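Local coordinates for protein putative dehydrogenase (Amycolatopsis orientalis, PDB 5A9T) that is an NADPH-dependent imine reductase, an oxidoreductase that reduces imines to amines with stereoselectivity, at residues N95-R107 with L160-T172. Numbering follows the deposited sequence.
Sequences NSGTPKEANEALR and LGTEAGLAVLYNT
The carbonyl oxygen of Val-168, whose side chain meets the 95-107 segment, is gripped twice within its own helix. Thr-172 N and Thr-172 OG1 reach it from opposite faces of the carbonyl plane, with Thr-172 OG1 2.8 Å from Val-168 O. The isopropyl group leaves the helix roughly across the direction of the carbonyl and faces the turn before helix 99-111. In the conformer given here CG1 lies anti to the backbone N (chi1 179°), which sets Val-168 CG1 3.6 Å from Gly-97 O. The other branch, CG2, lies alongside Ser-96 CB at 3.9 Å. The turn is itself held by Glu-101, whose OE1 accepts from Gly-97 N, and by the Thr-98 N-cap, where OG1 accepts from Glu-101 N at 3.1 Å. Pro-99 follows. Its CB and CG lie on Gly-165 O, CB at 3.8 Å, and CG also touches Leu-169 CB. The CA atoms of Pro-99 and Gly-165 are 3.9 Å apart, a close approach that a residue without a side chain permits. One turn on, Ala-102 CB packs 3.5 Å from Ala-164 O. That oxygen also accepts from Ser-138 OG. Ala-164 CB in turn rests against Leu-106 CB at 3.9 Å. Glycine and alanines here are consistent with the close approach of helix 99-111 to the turn leading into helix 166-193, where the Rossmann-type NADP-binding domain joins the C-terminal domain. Strand 115-121 backs Ser-96, Leu-106 and Val-168. The second subunit packs on Pro-99 and Leu-169, and its His-247 NE2 hydrogen-bonds Gly-97 O beside helix 99-111.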
loop_
_atom_site.group_PDB
_atom_site.type_symbol
_atom_site.label_atom_id
_atom_site.label_comp_id
_atom_site.label_asym_id
_atom_site.label_seq_id
_atom_site.Cartn_x
_atom_site.Cartn_y
_atom_site.Cartn_z
ATOM N N ASN A 95 -11.366 23.602 2.591
ATOM C CA ASN A 95 -10.018 23.815 1.953
ATOM C C ASN A 95 -9.016 24.456 2.826
ATOM O O ASN A 95 -8.312 25.419 2.379
ATOM C CB ASN A 95 -10.131 24.447 0.570
ATOM C CG ASN A 95 -8.825 24.385 -0.272
ATOM O OD1 ASN A 95 -8.089 23.457 -0.147
ATOM N ND2 ASN A 95 -8.532 25.446 -1.049
ATOM N N SER A 96 -8.894 23.999 4.067
ATOM C CA SER A 96 -7.807 24.522 4.877
ATOM C C SER A 96 -6.465 23.935 4.345
ATOM O O SER A 96 -6.331 22.779 3.950
ATOM C CB SER A 96 -7.875 24.218 6.326
ATOM O OG SER A 96 -8.920 24.844 7.010
ATOM N N GLY A 97 -5.471 24.739 4.428
ATOM C CA GLY A 97 -4.119 24.252 3.903
ATOM C C GLY A 97 -3.419 23.333 4.883
ATOM O O GLY A 97 -2.786 22.253 4.453
ATOM N N THR A 98 -3.462 23.686 6.163
ATOM C CA THR A 98 -2.768 23.006 7.224
ATOM C C THR A 98 -3.498 22.840 8.511
ATOM O O THR A 98 -4.501 23.556 8.742
ATOM C CB THR A 98 -1.471 23.772 7.630
ATOM O OG1 THR A 98 -1.849 25.021 8.230
ATOM C CG2 THR A 98 -0.564 24.062 6.416
ATOM N N PRO A 99 -3.081 22.020 9.450
ATOM C CA PRO A 99 -3.768 21.930 10.701
ATOM C C PRO A 99 -3.784 23.239 11.480
ATOM O O PRO A 99 -4.827 23.633 12.041
ATOM C CB PRO A 99 -3.037 20.823 11.494
ATOM C CG PRO A 99 -2.491 19.983 10.413
ATOM C CD PRO A 99 -2.094 20.873 9.318
ATOM N N LYS A 100 -2.713 23.982 11.464
ATOM C CA LYS A 100 -2.665 25.244 12.217
ATOM C C LYS A 100 -3.686 26.203 11.610
ATOM O O LYS A 100 -4.349 26.923 12.435
ATOM C CB LYS A 100 -1.199 25.812 12.143
ATOM C CG LYS A 100 -0.990 27.325 12.235
ATOM N N GLU A 101 -3.866 26.237 10.287
ATOM C CA GLU A 101 -4.799 27.138 9.596
ATOM C C GLU A 101 -6.228 26.746 9.942
ATOM O O GLU A 101 -7.067 27.585 10.322
ATOM C CB GLU A 101 -4.643 27.061 8.102
ATOM C CG GLU A 101 -3.416 27.734 7.495
ATOM C CD GLU A 101 -3.475 27.702 5.976
ATOM O OE1 GLU A 101 -4.371 27.075 5.353
ATOM O OE2 GLU A 101 -2.632 28.283 5.352
ATOM N N ALA A 102 -6.510 25.486 9.983
ATOM C CA ALA A 102 -7.830 25.025 10.549
ATOM C C ALA A 102 -8.099 25.514 11.929
ATOM O O ALA A 102 -9.234 25.969 12.184
ATOM C CB ALA A 102 -7.963 23.479 10.497
ATOM N N ASN A 103 -7.153 25.393 12.861
ATOM C CA ASN A 103 -7.312 25.855 14.212
ATOM C C ASN A 103 -7.522 27.356 14.294
ATOM O O ASN A 103 -8.320 27.823 15.170
ATOM C CB ASN A 103 -6.071 25.444 14.974
ATOM C CG ASN A 103 -6.360 24.232 15.746
ATOM O OD1 ASN A 103 -6.961 24.334 16.797
ATOM N ND2 ASN A 103 -6.226 23.111 15.141
ATOM N N GLU A 104 -6.783 28.091 13.488
ATOM C CA GLU A 104 -6.913 29.574 13.323
ATOM C C GLU A 104 -8.321 29.911 12.879
ATOM O O GLU A 104 -8.985 30.798 13.466
ATOM C CB GLU A 104 -5.952 30.226 12.271
ATOM N N ALA A 105 -8.786 29.222 11.832
ATOM C CA ALA A 105 -10.149 29.504 11.375
ATOM C C ALA A 105 -11.203 29.142 12.417
ATOM O O ALA A 105 -12.225 29.883 12.437
ATOM C CB ALA A 105 -10.384 28.691 10.087
ATOM N N LEU A 106 -11.104 28.114 13.187
ATOM C CA LEU A 106 -12.054 27.795 14.238
ATOM C C LEU A 106 -12.107 29.003 15.221
ATOM O O LEU A 106 -13.179 29.473 15.567
ATOM C CB LEU A 106 -11.694 26.495 14.949
ATOM C CG LEU A 106 -12.653 25.975 16.034
ATOM C CD1 LEU A 106 -12.336 26.418 17.445
ATOM C CD2 LEU A 106 -14.071 26.354 15.776
ATOM N N ARG A 107 -10.959 29.460 15.666
ATOM C CA ARG A 107 -10.959 30.627 16.597
ATOM C C ARG A 107 -11.581 31.842 15.930
ATOM O O ARG A 107 -12.321 32.593 16.663
ATOM C CB ARG A 107 -9.505 30.907 17.060
ATOM C CG ARG A 107 -9.069 29.790 17.993
ATOM C CD ARG A 107 -7.749 30.116 18.711
ATOM N NE ARG A 107 -6.621 30.309 17.779
ATOM C CZ ARG A 107 -5.780 29.351 17.358
ATOM N NH1 ARG A 107 -5.870 28.076 17.760
ATOM N NH2 ARG A 107 -4.843 29.668 16.495
ATOM N N LEU A 160 -13.996 12.910 12.869
ATOM C CA LEU A 160 -12.741 12.359 13.449
ATOM C C LEU A 160 -12.599 12.738 14.866
ATOM O O LEU A 160 -11.940 12.037 15.622
ATOM C CB LEU A 160 -11.547 12.841 12.712
ATOM C CG LEU A 160 -11.502 12.440 11.228
ATOM C CD1 LEU A 160 -10.417 13.212 10.561
ATOM C CD2 LEU A 160 -11.343 10.945 11.053
ATOM N N GLY A 161 -13.129 13.872 15.277
ATOM C CA GLY A 161 -12.871 14.481 16.597
ATOM C C GLY A 161 -13.094 15.970 16.611
ATOM O O GLY A 161 -13.353 16.591 15.583
ATOM N N THR A 162 -12.988 16.578 17.822
ATOM C CA THR A 162 -13.169 18.005 17.987
ATOM C C THR A 162 -12.109 18.959 17.626
ATOM O O THR A 162 -12.290 20.128 17.356
ATOM C CB THR A 162 -13.767 18.277 19.409
ATOM O OG1 THR A 162 -12.783 17.794 20.321
ATOM C CG2 THR A 162 -15.011 17.482 19.641
ATOM N N GLU A 163 -10.811 18.452 17.553
ATOM C CA GLU A 163 -9.720 19.292 17.201
ATOM C C GLU A 163 -9.821 19.706 15.750
ATOM O O GLU A 163 -9.882 18.835 14.842
ATOM C CB GLU A 163 -8.384 18.546 17.452
ATOM C CG GLU A 163 -7.112 19.388 17.193
ATOM C CD GLU A 163 -5.810 18.563 17.269
ATOM O OE1 GLU A 163 -5.760 17.489 17.921
ATOM O OE2 GLU A 163 -4.817 18.979 16.673
ATOM N N ALA A 164 -9.790 20.977 15.453
ATOM C CA ALA A 164 -10.112 21.462 14.171
ATOM C C ALA A 164 -9.162 20.915 13.028
ATOM O O ALA A 164 -9.583 20.663 11.901
ATOM C CB ALA A 164 -10.172 22.985 14.136
ATOM N N GLY A 165 -7.887 20.752 13.377
ATOM C CA GLY A 165 -6.891 20.340 12.385
ATOM C C GLY A 165 -6.870 18.821 12.109
ATOM O O GLY A 165 -6.008 18.437 11.274
ATOM N N LEU A 166 -7.636 17.965 12.716
ATOM C CA LEU A 166 -7.541 16.480 12.546
ATOM C C LEU A 166 -7.853 16.058 11.104
ATOM O O LEU A 166 -7.149 15.210 10.514
ATOM C CB LEU A 166 -8.364 15.643 13.463
ATOM C CG LEU A 166 -8.015 15.680 14.921
ATOM C CD1 LEU A 166 -9.168 15.098 15.667
ATOM C CD2 LEU A 166 -6.745 14.810 15.175
ATOM N N ALA A 167 -8.859 16.681 10.443
ATOM C CA ALA A 167 -9.109 16.254 9.064
ATOM C C ALA A 167 -8.033 16.569 8.144
ATOM O O ALA A 167 -7.664 15.638 7.329
ATOM C CB ALA A 167 -10.447 16.920 8.578
ATOM N N VAL A 168 -7.409 17.736 8.164
ATOM C CA VAL A 168 -6.276 18.091 7.260
ATOM C C VAL A 168 -5.128 17.161 7.626
ATOM O O VAL A 168 -4.403 16.731 6.730
ATOM C CB VAL A 168 -5.739 19.562 7.350
ATOM C CG1 VAL A 168 -4.550 19.791 6.379
ATOM C CG2 VAL A 168 -6.805 20.540 6.950
ATOM N N LEU A 169 -4.935 16.887 8.909
ATOM C CA LEU A 169 -3.781 16.054 9.292
ATOM C C LEU A 169 -4.027 14.630 8.724
ATOM O O LEU A 169 -3.054 14.021 8.206
ATOM C CB LEU A 169 -3.629 16.032 10.764
ATOM C CG LEU A 169 -2.481 15.228 11.351
ATOM C CD1 LEU A 169 -1.161 15.717 10.814
ATOM C CD2 LEU A 169 -2.518 15.277 12.858
ATOM N N TYR A 170 -5.228 14.068 8.874
ATOM C CA TYR A 170 -5.491 12.757 8.293
ATOM C C TYR A 170 -5.297 12.738 6.839
ATOM O O TYR A 170 -4.743 11.793 6.219
ATOM C CB TYR A 170 -6.927 12.297 8.631
ATOM C CG TYR A 170 -7.098 11.347 9.804
ATOM C CD1 TYR A 170 -6.988 11.759 11.100
ATOM C CD2 TYR A 170 -7.352 10.034 9.518
ATOM C CE1 TYR A 170 -7.228 10.742 12.154
ATOM C CE2 TYR A 170 -7.544 9.102 10.499
ATOM C CZ TYR A 170 -7.508 9.497 11.749
ATOM O OH TYR A 170 -7.687 8.313 12.616
ATOM N N ASN A 171 -5.795 13.762 6.112
ATOM C CA ASN A 171 -5.624 13.855 4.673
ATOM C C ASN A 171 -4.119 13.816 4.313
ATOM O O ASN A 171 -3.727 13.061 3.448
ATOM C CB ASN A 171 -6.267 15.101 4.110
ATOM C CG ASN A 171 -6.325 15.085 2.610
ATOM O OD1 ASN A 171 -6.408 14.099 1.933
ATOM N ND2 ASN A 171 -6.233 16.219 2.077
ATOM N N THR A 172 -3.349 14.634 5.005
ATOM C CA THR A 172 -1.937 14.686 4.799
ATOM C C THR A 172 -1.311 13.315 5.021
ATOM O O THR A 172 -0.492 12.867 4.162
ATOM C CB THR A 172 -1.296 15.721 5.726
ATOM O OG1 THR A 172 -1.934 17.012 5.463
ATOM C CG2 THR A 172 0.209 15.847 5.414
#